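Side-chain contacts in phenazine-1-carboxylate N-methyltransferase (Pseudomonas aeruginosa, PDB 2IP2), which transfers a methyl group from S-adenosyl-L-methionine to phenazine-1-carboxylate, giving 5-methylphenazine-1-carboxylate on the way to the virulence pigment pyocyanin: residues Arg10-Ile13 with Gln14-Gly18; Ala34-Glu38 with Ser39-Ser43; Ser211-Ala215 with Gly216-Ser220. All blocks are in the same frame, centred on the assembly; numbering follows the deposited sequence.

From the N terminus, the chain first passes contact 1, which joins successive turns within helix 6-30 and closes no loop. Contact 2 follows. It closes the turn at the end of helix 33-38 and leads into helix 44-51. Both belong to the N-terminal dimerisation domain, though their centres are 31 Å apart. Contact 3 lies much later, in the S-adenosyl-L-methionine-binding domain. It closes the turn between helix 211-215 and strand 219-223. The three come in series, and none nests in or crosses another. Contacts 1 and 3 lie on opposite sides of the chain's centre, about 38 Å apart at their nearest atoms.

Contact 1: residues Arg10-Ile13 with Gln14-Gly18; sequences RNLI and QVVTG
Thr-17 folds its side chain back over the carbonyl of Ile-13, one helical turn earlier. Its CB lies 3.4 Å from Ile-13 O. At the first branch, OG1 sits between the backbone N and the carbonyl carbon (chi1 61°). That torsion aims the hydroxyl back up the helix, and OG1 donates to Ile-13 O at 2.7 Å. The other branch, CG2, lies beside the same oxygen. It ends 4.0 Å from Ile-13 CG2, a looser methyl contact made at a slant. Ile-13 O also takes the ordinary helical bond from Thr-17 N at 2.9 Å. The two donors reach it from opposite faces of the carbonyl plane, so the oxygen is gripped twice and the hydroxyl proton is used within its own helix.

This is an i to i+4 pairing inside helix 6-30, the long first helix of the dimerisation domain. The second subunit lies against this part of it: Leu-12 and Ile-13 pack on Phe-95 of that subunit, and Val-15 on its Val-25. Ser-22 OG of the second subunit lies within hydrogen-bonding range of the carbonyl oxygens of both Val-15 and Val-16, which must share its one proton.

Leu-12 and Val-16 form an apolar pair, also four residues apart. Leu-12 turns CG away from its backbone N (chi1 -154°), and its CD2 meets Val-16 CG2 at 3.7 Å. The same Val-16 methyl rests 3.3 Å from Leu-12 O. The amide of Val-16 donates to that oxygen at 2.9 Å in a nearly straight bond (170° at the hydrogen). On a less buried side, Gln-14 CB lies 3.4 Å from Asn-11 O. The amide nitrogen ND2 of Asn-11 points elsewhere and bonds Thr-84 OG1 of the second subunit.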
loop_
_atom_site.group_PDB
_atom_site.type_symbol
_atom_site.label_atom_id
_atom_site.label_comp_id
_atom_site.label_asym_id
_atom_site.label_seq_id
_atom_site.Cartn_x
_atom_site.Cartn_y
_atom_site.Cartn_z
ATOM N N ARG A 10 -14.124 -3.717 -5.245
ATOM C CA ARG A 10 -12.857 -4.116 -5.860
ATOM C C ARG A 10 -11.825 -2.976 -5.637
ATOM O O ARG A 10 -10.657 -3.217 -5.351
ATOM C CB ARG A 10 -13.023 -4.378 -7.380
ATOM C CG ARG A 10 -11.696 -4.698 -8.145
ATOM C CD ARG A 10 -11.975 -5.300 -9.577
ATOM N NE ARG A 10 -13.001 -4.501 -10.243
ATOM C CZ ARG A 10 -14.203 -4.947 -10.589
ATOM N NH1 ARG A 10 -14.541 -6.232 -10.384
ATOM N NH2 ARG A 10 -15.055 -4.109 -11.161
ATOM N N ASN A 11 -12.302 -1.745 -5.738
ATOM C CA ASN A 11 -11.446 -0.579 -5.538
ATOM C C ASN A 11 -10.997 -0.490 -4.082
ATOM O O ASN A 11 -9.808 -0.264 -3.786
ATOM C CB ASN A 11 -12.175 0.701 -5.972
ATOM C CG ASN A 11 -11.314 1.946 -5.766
ATOM O OD1 ASN A 11 -10.231 2.063 -6.331
ATOM N ND2 ASN A 11 -11.773 2.841 -4.909
ATOM N N LEU A 12 -11.928 -0.689 -3.163
ATOM C CA LEU A 12 -11.569 -0.554 -1.763
ATOM C C LEU A 12 -10.540 -1.606 -1.423
ATOM O O LEU A 12 -9.571 -1.327 -0.745
ATOM C CB LEU A 12 -12.778 -0.815 -0.898
ATOM C CG LEU A 12 -12.909 -0.230 0.489
ATOM C CD1 LEU A 12 -13.564 -1.135 1.447
ATOM C CD2 LEU A 12 -11.746 0.530 1.047
ATOM N N ILE A 13 -10.784 -2.851 -1.836
ATOM C CA ILE A 13 -9.825 -3.924 -1.501
ATOM C C ILE A 13 -8.414 -3.605 -2.094
ATOM O O ILE A 13 -7.352 -3.858 -1.475
ATOM C CB ILE A 13 -10.321 -5.308 -2.071
ATOM C CG1 ILE A 13 -11.500 -5.869 -1.298
ATOM C CG2 ILE A 13 -9.195 -6.345 -2.041
ATOM C CD1 ILE A 13 -11.547 -5.584 0.174
ATOM N N GLN A 14 -8.389 -3.105 -3.322
ATOM C CA GLN A 14 -7.101 -2.636 -3.894
ATOM C C GLN A 14 -6.362 -1.669 -2.948
ATOM O O GLN A 14 -5.175 -1.824 -2.675
ATOM C CB GLN A 14 -7.289 -1.995 -5.275
ATOM C CG GLN A 14 -5.956 -1.848 -6.039
ATOM C CD GLN A 14 -5.045 -0.710 -5.553
ATOM O OE1 GLN A 14 -5.510 0.348 -5.158
ATOM N NE2 GLN A 14 -3.754 -0.933 -5.601
ATOM N N VAL A 15 -7.100 -0.737 -2.349
ATOM C CA VAL A 15 -6.416 0.262 -1.523
ATOM C C VAL A 15 -5.995 -0.358 -0.208
ATOM O O VAL A 15 -4.871 -0.146 0.258
ATOM C CB VAL A 15 -7.327 1.479 -1.233
ATOM C CG1 VAL A 15 -6.572 2.466 -0.309
ATOM C CG2 VAL A 15 -7.590 2.210 -2.525
ATOM N N VAL A 16 -6.908 -1.112 0.377
ATOM C CA VAL A 16 -6.657 -1.720 1.686
ATOM C C VAL A 16 -5.441 -2.667 1.609
ATOM O O VAL A 16 -4.595 -2.653 2.490
ATOM C CB VAL A 16 -7.893 -2.479 2.164
ATOM C CG1 VAL A 16 -7.603 -3.364 3.431
ATOM C CG2 VAL A 16 -8.974 -1.509 2.515
ATOM N N THR A 17 -5.323 -3.407 0.513
ATOM C CA THR A 17 -4.270 -4.454 0.420
ATOM C C THR A 17 -2.989 -3.929 -0.224
ATOM O O THR A 17 -1.923 -4.650 -0.305
ATOM C CB THR A 17 -4.727 -5.696 -0.357
ATOM O OG1 THR A 17 -5.069 -5.308 -1.702
ATOM C CG2 THR A 17 -5.973 -6.415 0.300
ATOM N N GLY A 18 -3.040 -2.673 -0.674
ATOM C CA GLY A 18 -1.894 -2.045 -1.282
ATOM C C GLY A 18 -0.688 -2.133 -0.344
ATOM O O GLY A 18 0.445 -2.301 -0.817
HETATM O O HOH W 1 -7.041 1.796 -6.323
#

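Contact 2: residues Ala34-Glu38 with Ser39-Ser43; sequences ADLIE and SGIDS
Gly-40 breaks the helix with a positive phi of 97°, and the chain folds back so that Ile-41 N reaches Leu-36 O. This is a Schellman motif, and it ends helix 33-38 in the dimerisation domain. Its outer bond runs from Ile-41 N to Leu-36 O at 3.0 Å. Its inner bond runs from Gly-40 N to Ile-37 O at 2.9 Å, with the donor well above the carbonyl plane. Without a side chain, Gly-40 takes up this backbone shape with no CB pressed against the preceding carbonyl.

Ser-39 adds a side-chain bond to the motif. Its OG stands between the backbone N and the carbonyl carbon (chi1 72°), which turns the hydroxyl back over the last turn. OG donates to Leu-36 O at 2.7 Å. Ile-41 N comes to this oxygen from the other face of its plane, so Leu-36 O is clasped from both faces.

The apolar partner of the motif is the pair Leu-36 and Ile-41. Their side chains cross obliquely, and Leu-36 CD2 touches Ile-41 CD1 at 3.7 Å. Ile-41 starts the approach at its CB, 3.4 Å from Leu-36 O. With CG1 anti to the carbonyl carbon and the chain extended beyond it (chi2 167°), CD1 reaches the leucine methyl. Both residues also pack on Leu-47 of helix 44-51, so the turn ties the two helices together.

Glu-38 and Asp-35 send their carboxylates away from the turn. Glu-38 OE1 accepts from Asn-81 ND2, and Asp-35 OD1 from Asp-90 N. On the buried side, Ile-37 packs on Phe-71 and Tyr-79. Its CG1 lies 3.6 Å from Ile-41 O, and its CA makes a C-H...O contact with that oxygen at 3.3 Å.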
loop_
_atom_site.group_PDB
_atom_site.type_symbol
_atom_site.label_atom_id
_atom_site.label_comp_id
_atom_site.label_asym_id
_atom_site.label_seq_id
_atom_site.Cartn_x
_atom_site.Cartn_y
_atom_site.Cartn_z
ATOM N N ALA A 34 16.948 -8.177 -6.976
ATOM C CA ALA A 34 17.289 -7.539 -8.216
ATOM C C ALA A 34 18.781 -7.651 -8.577
ATOM O O ALA A 34 19.100 -7.846 -9.756
ATOM C CB ALA A 34 16.873 -6.068 -8.166
ATOM N N ASP A 35 19.660 -7.491 -7.593
ATOM C CA ASP A 35 21.118 -7.702 -7.749
ATOM C C ASP A 35 21.455 -9.143 -8.077
ATOM O O ASP A 35 22.186 -9.409 -9.043
ATOM C CB ASP A 35 21.832 -7.257 -6.482
ATOM C CG ASP A 35 21.458 -5.802 -6.126
ATOM O OD1 ASP A 35 21.543 -4.952 -7.059
ATOM O OD2 ASP A 35 21.045 -5.539 -4.972
ATOM N N LEU A 36 20.906 -10.069 -7.288
ATOM C CA LEU A 36 21.081 -11.495 -7.566
ATOM C C LEU A 36 20.671 -11.833 -8.984
ATOM O O LEU A 36 21.434 -12.488 -9.727
ATOM C CB LEU A 36 20.326 -12.377 -6.532
ATOM C CG LEU A 36 20.777 -12.181 -5.071
ATOM C CD1 LEU A 36 19.872 -12.865 -4.150
ATOM C CD2 LEU A 36 22.205 -12.757 -4.827
ATOM N N ILE A 37 19.472 -11.423 -9.368
ATOM C CA ILE A 37 18.969 -11.693 -10.724
ATOM C C ILE A 37 19.839 -11.108 -11.825
ATOM O O ILE A 37 20.118 -11.816 -12.825
ATOM C CB ILE A 37 17.474 -11.263 -10.903
ATOM C CG1 ILE A 37 16.579 -12.226 -10.079
ATOM C CG2 ILE A 37 17.089 -11.227 -12.375
ATOM C CD1 ILE A 37 15.114 -11.702 -9.765
ATOM N N GLU A 38 20.274 -9.856 -11.668
ATOM C CA GLU A 38 21.129 -9.224 -12.677
ATOM C C GLU A 38 22.420 -10.004 -12.871
ATOM O O GLU A 38 22.944 -10.086 -13.987
ATOM C CB GLU A 38 21.462 -7.781 -12.311
ATOM C CG GLU A 38 21.948 -6.950 -13.494
ATOM C CD GLU A 38 20.958 -6.929 -14.652
ATOM O OE1 GLU A 38 19.756 -7.201 -14.449
ATOM O OE2 GLU A 38 21.337 -6.556 -15.788
ATOM N N SER A 39 22.918 -10.600 -11.800
ATOM C CA SER A 39 24.180 -11.394 -11.885
ATOM C C SER A 39 23.978 -12.816 -12.427
ATOM O O SER A 39 24.945 -13.601 -12.521
ATOM C CB SER A 39 24.853 -11.462 -10.521
ATOM O OG SER A 39 24.145 -12.318 -9.621
ATOM N N GLY A 40 22.728 -13.156 -12.734
ATOM C CA GLY A 40 22.356 -14.459 -13.313
ATOM C C GLY A 40 21.858 -15.537 -12.374
ATOM O O GLY A 40 21.683 -16.689 -12.768
ATOM N N ILE A 41 21.618 -15.180 -11.110
ATOM C CA ILE A 41 21.039 -16.123 -10.157
ATOM C C ILE A 41 19.516 -15.917 -10.320
ATOM O O ILE A 41 18.950 -14.870 -9.913
ATOM C CB ILE A 41 21.444 -15.784 -8.737
ATOM C CG1 ILE A 41 22.975 -15.802 -8.604
ATOM C CG2 ILE A 41 20.777 -16.758 -7.716
ATOM C CD1 ILE A 41 23.510 -15.168 -7.304
ATOM N N ASP A 42 18.880 -16.844 -11.003
ATOM C CA ASP A 42 17.641 -16.481 -11.698
ATOM C C ASP A 42 16.595 -17.601 -11.755
ATOM O O ASP A 42 15.650 -17.573 -12.568
ATOM C CB ASP A 42 17.937 -15.938 -13.080
ATOM C CG ASP A 42 18.451 -17.008 -14.031
ATOM O OD1 ASP A 42 18.544 -18.175 -13.619
ATOM O OD2 ASP A 42 18.804 -16.661 -15.169
ATOM N N SER A 43 16.728 -18.537 -10.835
ATOM C CA SER A 43 15.625 -19.483 -10.577
ATOM C C SER A 43 15.175 -19.458 -9.110
ATOM O O SER A 43 15.918 -19.006 -8.231
ATOM C CB SER A 43 16.032 -20.929 -10.953
ATOM O OG SER A 43 16.965 -21.417 -10.021
#

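Contact 3: residues Ser211-Ala215 with Gly216-Ser220; sequences SSLLA and GERVS
Leu-214 and Val-219 meet at an angle, the leucine reaching forward from the helix and the valine standing at the start of the strand. Leu-214 carries CG anti to its own carbonyl carbon (chi1 -76°). From there CD2 extends to the strand and meets Val-219 CG1 at 3.8 Å. The same methyl lies 3.4 Å from Val-219 O and close to Ser-220 CA, so it rests against the strand backbone as well as the valine. Val-219 places CG1 between its backbone N and carbonyl carbon (chi1 60°). This turns the methyl back to the helix, where it also touches Leu-213 CB at 3.8 Å. Val-219 packs on Leu-186 of helix 180-188. Leu-213 reaches the same helix in the conformer described; a second was modelled.

Arg-218 bends back over the turn: its guanidinium presents an edge to Gly-216 O, in plane, and NH1 makes a weak bond there at 3.4 Å.

The backbone turns between helix and strand. Gly-216 N donates to Ser-212 O at 2.9 Å. Glu-217 has positive phi (61°), and its N bonds Leu-214 O at 3.1 Å from above the carbonyl plane. Arg-218 N adds a weak bond to Leu-213 O.

These last two bonds form a Schellman motif at the end of helix 211-215. It leads directly into strand 219-223, which runs parallel to strand 193-198, as in the beta-alpha-beta crossovers of the Rossmann-like methyltransferase fold. The neighbouring strand ends at Asp-198, a predicted S-adenosyl-L-methionine-binding residue.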
loop_
_atom_site.group_PDB
_atom_site.type_symbol
_atom_site.label_atom_id
_atom_site.label_comp_id
_atom_site.label_asym_id
_atom_site.label_seq_id
_atom_site.Cartn_x
_atom_site.Cartn_y
_atom_site.Cartn_z
ATOM N N SER A 211 33.949 16.968 -1.870
ATOM C CA SER A 211 35.398 17.126 -1.788
ATOM C C SER A 211 36.071 17.364 -3.142
ATOM O O SER A 211 36.893 18.286 -3.276
ATOM C CB SER A 211 36.070 15.978 -1.015
ATOM O OG SER A 211 35.696 14.692 -1.474
ATOM N N SER A 212 35.725 16.552 -4.141
ATOM C CA SER A 212 36.377 16.632 -5.432
ATOM C C SER A 212 36.178 18.003 -6.028
ATOM O O SER A 212 37.136 18.641 -6.467
ATOM C CB SER A 212 35.848 15.573 -6.401
ATOM O OG SER A 212 36.369 14.311 -6.031
ATOM N N LEU A 213 34.921 18.466 -6.011
ATOM C CA LEU A 213 34.556 19.694 -6.711
ATOM C C LEU A 213 35.160 20.885 -5.997
ATOM O O LEU A 213 35.580 21.821 -6.639
ATOM C CB LEU A 213 33.023 19.827 -6.767
ATOM C CG LEU A 213 32.253 18.944 -7.757
ATOM C CD1 LEU A 213 30.717 18.929 -7.429
ATOM C CD2 LEU A 213 32.511 19.354 -9.206
ATOM N N LEU A 214 35.258 20.810 -4.672
ATOM C CA LEU A 214 35.947 21.829 -3.884
ATOM C C LEU A 214 37.460 21.881 -4.220
ATOM O O LEU A 214 38.063 22.964 -4.291
ATOM C CB LEU A 214 35.728 21.560 -2.392
ATOM C CG LEU A 214 34.307 21.958 -1.884
ATOM C CD1 LEU A 214 34.045 21.393 -0.497
ATOM C CD2 LEU A 214 34.123 23.460 -1.845
ATOM N N ALA A 215 38.033 20.701 -4.458
ATOM C CA ALA A 215 39.452 20.573 -4.816
ATOM C C ALA A 215 39.718 21.143 -6.217
ATOM O O ALA A 215 40.797 21.691 -6.461
ATOM C CB ALA A 215 39.880 19.110 -4.735
ATOM N N GLY A 216 38.741 20.990 -7.123
ATOM C CA GLY A 216 38.758 21.620 -8.461
ATOM C C GLY A 216 38.518 23.123 -8.457
ATOM O O GLY A 216 38.623 23.789 -9.506
ATOM N N GLU A 217 38.187 23.692 -7.283
ATOM C CA GLU A 217 37.893 25.156 -7.165
ATOM C C GLU A 217 36.661 25.667 -8.029
ATOM O O GLU A 217 36.518 26.863 -8.335
ATOM C CB GLU A 217 39.167 25.940 -7.556
ATOM C CG GLU A 217 39.438 27.236 -6.820
ATOM C CD GLU A 217 40.766 27.902 -7.219
ATOM O OE1 GLU A 217 41.312 27.598 -8.303
ATOM O OE2 GLU A 217 41.260 28.750 -6.442
ATOM N N ARG A 218 35.796 24.734 -8.417
ATOM C CA ARG A 218 34.533 24.997 -9.136
ATOM C C ARG A 218 33.405 25.527 -8.205
ATOM O O ARG A 218 32.538 26.348 -8.618
ATOM C CB ARG A 218 34.092 23.683 -9.819
ATOM C CG ARG A 218 35.010 23.328 -11.016
ATOM C CD ARG A 218 35.362 21.857 -11.157
ATOM N NE ARG A 218 35.696 21.537 -12.547
ATOM C CZ ARG A 218 36.817 21.917 -13.183
ATOM N NH1 ARG A 218 37.740 22.647 -12.557
ATOM N NH2 ARG A 218 37.015 21.574 -14.459
ATOM N N VAL A 219 33.420 25.056 -6.966
ATOM C CA VAL A 219 32.441 25.475 -5.997
ATOM C C VAL A 219 33.208 25.907 -4.774
ATOM O O VAL A 219 34.324 25.423 -4.558
ATOM C CB VAL A 219 31.426 24.312 -5.669
ATOM C CG1 VAL A 219 32.126 23.113 -5.101
ATOM C CG2 VAL A 219 30.328 24.743 -4.661
ATOM N N SER A 220 32.616 26.806 -3.976
ATOM C CA SER A 220 33.059 27.019 -2.602
ATOM C C SER A 220 31.866 26.925 -1.672
ATOM O O SER A 220 30.709 27.012 -2.142
ATOM C CB SER A 220 33.729 28.395 -2.476
ATOM O OG SER A 220 32.860 29.446 -2.887
#